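Local structure of uncharacterized protein (Chaetomium thermophilum, 3LPZ) at residues S60-L65 with L101-L106; D76-L81 with K115-E120. The protein is Get4, which probably binds Get5 and helps deliver tail-anchored membrane proteins in the Get pathway. One frame throughout, in Å; residues are numbered along the deposited sequence. Where two conformers were deposited one is given.

Contact 1: residues S60-L65 with L101-L106; sequences SVSQTL and LGCLRL
Gln63 and Cys103 both set their first side-chain atom beyond CB beside their own backbone N, with CG of Gln63 at chi1 -62° and SG of Cys103 at chi1 -65°, and from there CG and SG meet at 3.8 Å. The meeting joins helix 51-67 to helix 94-104 within the alpha-solenoid of Get4, and the backbones come near, Gln63 CA lying 5.5 Å from Cys103 CA. Beyond CG the extended glutamine chain brings NE2 to the peptide between Gly102 and Cys103: Gln63 NE2 is 3.6 Å from Gly102 C. Gly102 has no side chain, and the amide nitrogen comes up against its bare backbone. Leu106 crosses the glutamine side chain at about a right angle and sets CD1 3.7 Å from Gln63 CB. No hydrogen bond spans the two segments, which meet by van der Waals contact. Ser62 shows how a polar group fits such a seam. Its hydroxyl bonds to the carbonyl of Gly74, in the first turn of helix 71-88, while Ser62 OG also rests 3.7 Å from Cys103 SG.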
ATOM      1  N   SER A  60     -19.811   1.744  19.202  1.00 20.75           N
ATOM      2  CA  SER A  60     -19.834   2.867  20.148  1.00 21.43           C
ATOM      3  C   SER A  60     -18.982   2.556  21.373  1.00 20.98           C
ATOM      4  O   SER A  60     -18.182   3.389  21.799  1.00 21.71           O
ATOM      5  CB  SER A  60     -21.263   3.182  20.619  1.00 22.11           C
ATOM      6  OG  SER A  60     -22.109   3.403  19.517  1.00 25.23           O
ATOM      7  N   VAL A  61     -19.128   1.355  21.923  1.00 20.00           N
ATOM      8  CA  VAL A  61     -18.431   0.999  23.157  1.00 19.87           C
ATOM      9  C   VAL A  61     -16.928   0.754  22.918  1.00 20.17           C
ATOM     10  O   VAL A  61     -16.087   1.096  23.768  1.00 19.82           O
ATOM     11  CB  VAL A  61     -19.084  -0.218  23.883  1.00 19.68           C
ATOM     12  CG1 VAL A  61     -18.228  -0.663  25.103  1.00 19.73           C
ATOM     13  CG2 VAL A  61     -20.566   0.094  24.316  1.00 20.76           C
ATOM     14  N   SER A  62     -16.595   0.157  21.773  1.00 19.69           N
ATOM     15  CA  SER A  62     -15.199   0.007  21.376  1.00 20.56           C
ATOM     16  C   SER A  62     -14.497   1.363  21.349  1.00 20.76           C
ATOM     17  O   SER A  62     -13.400   1.515  21.909  1.00 21.05           O
ATOM     18  CB  SER A  62     -15.062  -0.619  19.982  1.00 20.69           C
ATOM     19  OG  SER A  62     -13.696  -0.519  19.590  1.00 24.59           O
ATOM     20  N   GLN A  63     -15.122   2.333  20.687  1.00 19.93           N
ATOM     21  CA  GLN A  63     -14.545   3.673  20.599  1.00 21.39           C
ATOM     22  C   GLN A  63     -14.417   4.328  21.987  1.00 21.96           C
ATOM     23  O   GLN A  63     -13.377   4.966  22.294  1.00 21.94           O
ATOM     24  CB  GLN A  63     -15.315   4.552  19.606  1.00 21.00           C
ATOM     25  CG  GLN A  63     -15.239   3.965  18.186  1.00 22.25           C
ATOM     26  CD  GLN A  63     -16.057   4.710  17.165  1.00 25.53           C
ATOM     27  OE1 GLN A  63     -16.590   5.767  17.457  1.00 29.79           O
ATOM     28  NE2 GLN A  63     -16.161   4.158  15.946  1.00 23.75           N
ATOM     29  N   THR A  64     -15.435   4.161  22.831  1.00 22.13           N
ATOM     30  CA  THR A  64     -15.326   4.697  24.203  1.00 22.53           C
ATOM     31  C   THR A  64     -14.157   4.101  24.987  1.00 22.75           C
ATOM     32  O   THR A  64     -13.427   4.822  25.707  1.00 22.56           O
ATOM     33  CB  THR A  64     -16.633   4.528  25.008  1.00 22.18           C
ATOM     34  OG1 THR A  64     -17.686   5.219  24.334  1.00 22.42           O
ATOM     35  CG2 THR A  64     -16.477   5.122  26.418  1.00 22.11           C
ATOM     36  N   LEU A  65     -13.980   2.783  24.869  1.00 22.89           N
ATOM     37  CA  LEU A  65     -12.885   2.113  25.565  1.00 23.15           C
ATOM     38  C   LEU A  65     -11.551   2.618  25.041  1.00 23.62           C
ATOM     39  O   LEU A  65     -10.650   2.921  25.818  1.00 23.56           O
ATOM     40  CB  LEU A  65     -12.966   0.605  25.384  1.00 22.82           C
ATOM     41  CG  LEU A  65     -14.008  -0.092  26.263  1.00 23.66           C
ATOM     42  CD1 LEU A  65     -14.456  -1.409  25.650  1.00 22.25           C
ATOM     43  CD2 LEU A  65     -13.463  -0.299  27.677  1.00 25.47           C
ATOM     44  N   LEU A 101     -13.079   2.939  10.536  1.00 16.30           N
ATOM     45  CA  LEU A 101     -12.106   4.057  10.594  1.00 17.94           C
ATOM     46  C   LEU A 101     -12.197   4.810  11.910  1.00 18.37           C
ATOM     47  O   LEU A 101     -11.185   5.266  12.436  1.00 19.09           O
ATOM     48  CB  LEU A 101     -12.288   5.039   9.402  1.00 17.92           C
ATOM     49  CG  LEU A 101     -11.963   4.438   8.035  1.00 17.95           C
ATOM     50  CD1 LEU A 101     -12.413   5.398   6.956  1.00 20.17           C
ATOM     51  CD2 LEU A 101     -10.436   4.143   7.897  1.00 20.36           C
ATOM     52  N   GLY A 102     -13.408   4.933  12.454  1.00 18.84           N
ATOM     53  CA  GLY A 102     -13.574   5.563  13.760  1.00 19.58           C
ATOM     54  C   GLY A 102     -12.814   4.783  14.839  1.00 20.01           C
ATOM     55  O   GLY A 102     -12.195   5.397  15.739  1.00 21.81           O
ATOM     56  N   CYS A 103     -12.866   3.454  14.788  1.00 19.43           N
ATOM     57  CA  CYS A 103     -12.080   2.628  15.739  1.00 19.34           C
ATOM     58  C   CYS A 103     -10.572   2.750  15.487  1.00 18.84           C
ATOM     59  O   CYS A 103      -9.778   2.984  16.426  1.00 17.84           O
ATOM     60  CB  CYS A 103     -12.493   1.148  15.675  1.00 19.73           C
ATOM     61  SG  CYS A 103     -14.198   0.829  16.225  1.00 22.44           S
ATOM     62  N   LEU A 104     -10.192   2.601  14.220  1.00 18.58           N
ATOM     63  CA  LEU A 104      -8.781   2.621  13.793  1.00 19.54           C
ATOM     64  C   LEU A 104      -8.010   3.820  14.333  1.00 20.18           C
ATOM     65  O   LEU A 104      -6.892   3.679  14.871  1.00 19.61           O
ATOM     66  CB  LEU A 104      -8.688   2.641  12.255  1.00 19.38           C
ATOM     67  CG  LEU A 104      -7.266   2.577  11.653  1.00 20.49           C
ATOM     68  CD1 LEU A 104      -6.577   1.291  12.075  1.00 20.56           C
ATOM     69  CD2 LEU A 104      -7.268   2.692  10.087  1.00 17.64           C
ATOM     70  N   ARG A 105      -8.606   5.002  14.170  1.00 21.23           N
ATOM     71  CA  ARG A 105      -7.929   6.245  14.497  1.00 22.49           C
ATOM     72  C   ARG A 105      -7.804   6.444  16.010  1.00 23.21           C
ATOM     73  O   ARG A 105      -7.040   7.282  16.457  1.00 23.55           O
ATOM     74  CB  ARG A 105      -8.655   7.423  13.869  1.00 23.11           C
ATOM     75  CG  ARG A 105      -8.573   7.414  12.336  1.00 25.31           C
ATOM     76  CD  ARG A 105      -9.070   8.755  11.805  1.00 28.30           C
ATOM     77  NE  ARG A 105      -9.130   8.863  10.337  1.00 31.96           N
ATOM     78  CZ  ARG A 105      -8.096   9.155   9.547  1.00 33.54           C
ATOM     79  NH1 ARG A 105      -6.880   9.324  10.068  1.00 33.92           N
ATOM     80  NH2 ARG A 105      -8.273   9.264   8.222  1.00 31.95           N
ATOM     81  N   LEU A 106      -8.545   5.667  16.800  1.00 23.61           N
ATOM     82  CA  LEU A 106      -8.443   5.789  18.259  1.00 24.14           C
ATOM     83  C   LEU A 106      -7.465   4.834  18.938  1.00 24.92           C
ATOM     84  O   LEU A 106      -7.213   4.969  20.135  1.00 25.74           O
ATOM     85  CB  LEU A 106      -9.829   5.724  18.908  1.00 24.00           C
ATOM     86  CG  LEU A 106     -10.797   6.886  18.600  1.00 24.19           C
ATOM     87  CD1 LEU A 106     -12.234   6.486  18.996  1.00 24.92           C
ATOM     88  CD2 LEU A 106     -10.402   8.177  19.306  1.00 25.04           C
TER

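Contact 2: residues D76-L81 with K115-E120; sequences DLAVLL and KRFVKE
Helices 71-88 and 112-128 of the Get4 alpha-solenoid lie side by side, with helix 94-104 between them in the chain, and their segments 76-81 and 115-120 run nearly parallel, at 10° with axes 9.3 Å apart. Val79 lies between them, dividing its two methyl groups between two neighbours. CG2 lies against the backbone of the facing helix, 3.9 Å from Phe117 CA. CG1, anti to the backbone N (chi1 173°), covers one face of the Arg116 guanidinium toward its rim, with Arg116 NE 3.8 Å away in one of the two deposited conformers of the arginine. In that conformer the arginine chain, extended from CG to NE, crosses the valine at about a right angle, and its NH1 forms a salt bridge with OE2 of Glu120 one turn later, meeting the carboxylate on its anti side. Through OE1, Glu120 also pairs with Arg86 of helix 71-88, and so has an arginine partner on each of the two helices. An alanine in place of Val79 would probably open a gap beside Phe117 and leave the guanidinium without the methyl group covering that face. On the buried side Phe117 turns CG anti to its backbone N (chi1 176°), and its ring reaches Ala78: CD1 is 3.6 Å from Ala78 CB, while the Ala78 carbonyl O lies at the ring edge, 3.4 Å from Phe117 CE1. Two near-parallel helices, next but one in sequence, thus pack side by side, as in an alpha-solenoid.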
ATOM      1  N   ASP A  76     -10.175  -5.435  21.328  1.00 22.65           N
ATOM      2  CA  ASP A  76     -10.860  -6.717  21.239  1.00 22.72           C
ATOM      3  C   ASP A  76     -12.309  -6.499  20.755  1.00 21.74           C
ATOM      4  O   ASP A  76     -12.812  -7.238  19.899  1.00 21.00           O
ATOM      5  CB  ASP A  76     -10.834  -7.422  22.593  1.00 23.91           C
ATOM      6  CG  ASP A  76      -9.500  -8.094  22.881  1.00 27.95           C
ATOM      7  OD1 ASP A  76      -8.617  -8.146  21.994  1.00 31.23           O
ATOM      8  OD2 ASP A  76      -9.326  -8.585  24.013  1.00 33.52           O
ATOM      9  N   LEU A  77     -12.971  -5.464  21.269  1.00 20.54           N
ATOM     10  CA  LEU A  77     -14.324  -5.152  20.774  1.00 20.20           C
ATOM     11  C   LEU A  77     -14.325  -4.717  19.306  1.00 19.25           C
ATOM     12  O   LEU A  77     -15.267  -5.030  18.565  1.00 18.26           O
ATOM     13  CB  LEU A  77     -15.003  -4.084  21.637  1.00 20.81           C
ATOM     14  CG  LEU A  77     -16.075  -4.574  22.596  1.00 23.49           C
ATOM     15  CD1 LEU A  77     -15.744  -5.916  23.237  1.00 24.38           C
ATOM     16  CD2 LEU A  77     -16.433  -3.536  23.594  1.00 23.71           C
ATOM     17  N   ALA A  78     -13.282  -3.986  18.903  1.00 18.32           N
ATOM     18  CA  ALA A  78     -13.163  -3.557  17.499  1.00 18.82           C
ATOM     19  C   ALA A  78     -12.983  -4.774  16.590  1.00 18.84           C
ATOM     20  O   ALA A  78     -13.540  -4.824  15.500  1.00 17.86           O
ATOM     21  CB  ALA A  78     -11.998  -2.545  17.316  1.00 18.20           C
ATOM     22  N   VAL A  79     -12.199  -5.755  17.034  1.00 19.14           N
ATOM     23  CA  VAL A  79     -12.058  -7.022  16.274  1.00 19.28           C
ATOM     24  C   VAL A  79     -13.398  -7.769  16.208  1.00 19.53           C
ATOM     25  O   VAL A  79     -13.771  -8.319  15.143  1.00 19.35           O
ATOM     26  CB  VAL A  79     -10.903  -7.926  16.869  1.00 19.60           C
ATOM     27  CG1 VAL A  79     -10.853  -9.320  16.218  1.00 18.90           C
ATOM     28  CG2 VAL A  79      -9.538  -7.217  16.692  1.00 19.29           C
ATOM     29  N   LEU A  80     -14.140  -7.778  17.324  1.00 19.32           N
ATOM     30  CA  LEU A  80     -15.456  -8.434  17.366  0.50 19.26           C
ATOM     31  C   LEU A  80     -16.418  -7.747  16.385  1.00 19.36           C
ATOM     32  O   LEU A  80     -17.260  -8.383  15.773  1.00 19.51           O
ATOM     33  CB  LEU A  80     -16.021  -8.389  18.795  0.50 19.10           C
ATOM     34  CG  LEU A  80     -17.293  -9.184  19.098  0.50 18.37           C
ATOM     35  CD1 LEU A  80     -17.153 -10.638  18.631  0.50 18.09           C
ATOM     36  CD2 LEU A  80     -17.653  -9.105  20.604  0.50 17.80           C
ATOM     37  N   LEU A  81     -16.269  -6.433  16.238  1.00 19.01           N
ATOM     38  CA  LEU A  81     -17.096  -5.665  15.339  1.00 18.51           C
ATOM     39  C   LEU A  81     -16.897  -6.159  13.900  1.00 18.42           C
ATOM     40  O   LEU A  81     -17.867  -6.320  13.156  1.00 17.68           O
ATOM     41  CB  LEU A  81     -16.756  -4.166  15.447  1.00 18.84           C
ATOM     42  CG  LEU A  81     -17.390  -3.225  14.396  1.00 19.97           C
ATOM     43  CD1 LEU A  81     -18.939  -3.263  14.503  1.00 20.82           C
ATOM     44  CD2 LEU A  81     -16.832  -1.782  14.504  1.00 18.09           C
ATOM     45  N   LYS A 115      -2.696  -4.295  15.255  1.00 24.40           N
ATOM     46  CA  LYS A 115      -2.182  -5.148  14.170  1.00 25.91           C
ATOM     47  C   LYS A 115      -3.220  -6.188  13.735  1.00 24.89           C
ATOM     48  O   LYS A 115      -3.462  -6.375  12.540  1.00 25.45           O
ATOM     49  CB  LYS A 115      -0.911  -5.904  14.609  1.00 26.73           C
ATOM     50  CG  LYS A 115       0.285  -5.032  14.988  1.00 31.94           C
ATOM     51  CD  LYS A 115       1.449  -5.908  15.514  1.00 37.48           C
ATOM     52  CE  LYS A 115       2.789  -5.158  15.527  1.00 40.96           C
ATOM     53  NZ  LYS A 115       2.674  -3.808  16.160  1.00 44.08           N
ATOM     54  N   ARG A 116      -3.796  -6.873  14.712  1.00 24.30           N
ATOM     55  CA  ARG A 116      -4.876  -7.837  14.460  0.50 24.26           C
ATOM     56  C   ARG A 116      -6.095  -7.124  13.863  1.00 22.82           C
ATOM     57  O   ARG A 116      -6.676  -7.603  12.899  1.00 22.16           O
ATOM     58  CB  ARG A 116      -5.271  -8.570  15.750  0.50 25.15           C
ATOM     59  CG  ARG A 116      -6.270  -9.744  15.573  0.50 28.63           C
ATOM     60  CD  ARG A 116      -6.660 -10.308  16.945  0.50 34.01           C
ATOM     61  NE  ARG A 116      -7.683 -11.357  16.899  0.50 37.69           N
ATOM     62  CZ  ARG A 116      -8.058 -11.997  15.797  0.50 38.02           C
ATOM     63  NH1 ARG A 116      -7.484 -11.700  14.642  0.50 38.22           N
ATOM     64  NH2 ARG A 116      -9.002 -12.928  15.852  0.50 36.01           N
ATOM     65  N   PHE A 117      -6.476  -5.981  14.430  1.00 21.08           N
ATOM     66  CA  PHE A 117      -7.636  -5.242  13.920  1.00 19.33           C
ATOM     67  C   PHE A 117      -7.434  -4.893  12.437  1.00 19.22           C
ATOM     68  O   PHE A 117      -8.341  -5.103  11.620  1.00 19.19           O
ATOM     69  CB  PHE A 117      -7.905  -3.980  14.735  1.00 18.92           C
ATOM     70  CG  PHE A 117      -9.021  -3.147  14.195  1.00 18.69           C
ATOM     71  CD1 PHE A 117     -10.350  -3.593  14.266  1.00 17.62           C
ATOM     72  CD2 PHE A 117      -8.752  -1.925  13.559  1.00 18.52           C
ATOM     73  CE1 PHE A 117     -11.414  -2.810  13.746  1.00 17.15           C
ATOM     74  CE2 PHE A 117      -9.812  -1.148  13.033  1.00 19.82           C
ATOM     75  CZ  PHE A 117     -11.147  -1.599  13.138  1.00 18.06           C
ATOM     76  N   VAL A 118      -6.248  -4.383  12.091  1.00 18.27           N
ATOM     77  CA  VAL A 118      -5.978  -3.958  10.715  1.00 18.41           C
ATOM     78  C   VAL A 118      -6.050  -5.150   9.777  1.00 18.98           C
ATOM     79  O   VAL A 118      -6.679  -5.075   8.715  1.00 18.46           O
ATOM     80  CB  VAL A 118      -4.623  -3.183  10.565  1.00 18.33           C
ATOM     81  CG1 VAL A 118      -4.147  -3.131   9.077  1.00 17.36           C
ATOM     82  CG2 VAL A 118      -4.771  -1.743  11.160  1.00 18.32           C
ATOM     83  N   LYS A 119      -5.412  -6.251  10.172  1.00 19.90           N
ATOM     84  CA  LYS A 119      -5.485  -7.481   9.407  1.00 21.85           C
ATOM     85  C   LYS A 119      -6.932  -7.953   9.182  1.00 20.76           C
ATOM     86  O   LYS A 119      -7.308  -8.279   8.044  1.00 20.56           O
ATOM     87  CB  LYS A 119      -4.677  -8.569  10.111  1.00 23.24           C
ATOM     88  CG  LYS A 119      -4.294  -9.736   9.251  1.00 30.38           C
ATOM     89  CD  LYS A 119      -5.305 -10.882   9.316  1.00 38.52           C
ATOM     90  CE  LYS A 119      -4.734 -12.137   8.629  1.00 43.02           C
ATOM     91  NZ  LYS A 119      -5.770 -12.809   7.770  1.00 47.24           N
ATOM     92  N   GLU A 120      -7.731  -7.986  10.249  1.00 19.42           N
ATOM     93  CA  GLU A 120      -9.108  -8.479  10.139  1.00 19.28           C
ATOM     94  C   GLU A 120      -9.958  -7.586   9.243  1.00 18.73           C
ATOM     95  O   GLU A 120     -10.699  -8.091   8.389  1.00 18.36           O
ATOM     96  CB  GLU A 120      -9.767  -8.646  11.519  1.00 20.60           C
ATOM     97  CG  GLU A 120      -9.078  -9.726  12.406  1.00 22.72           C
ATOM     98  CD  GLU A 120      -9.190 -11.160  11.852  1.00 28.42           C
ATOM     99  OE1 GLU A 120     -10.098 -11.474  11.048  1.00 30.38           O
ATOM    100  OE2 GLU A 120      -8.350 -11.986  12.226  1.00 31.27           O
TER

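Contacts 1 and 2 have centres 11 Å apart, on the same side of the chain's centre, and use four helices that come in sequence: 51-67, 71-88, 94-104 and 112-128. Their segments alternate along the chain, so each contact joins a helix to the next but one, and the two interlock. They also touch directly: Ser62 OG lies 3.5 Å from Ala78 CB, and Leu104 CD1 lies 3.6 Å from Val118 CG2. Consecutive helices thus touch, Leu81 meeting Leu100 as well, and the two contacts add the next-but-one neighbours. The result is the continuous packing of an alpha-solenoid, whose extended surface probably serves Get4 in binding its partners.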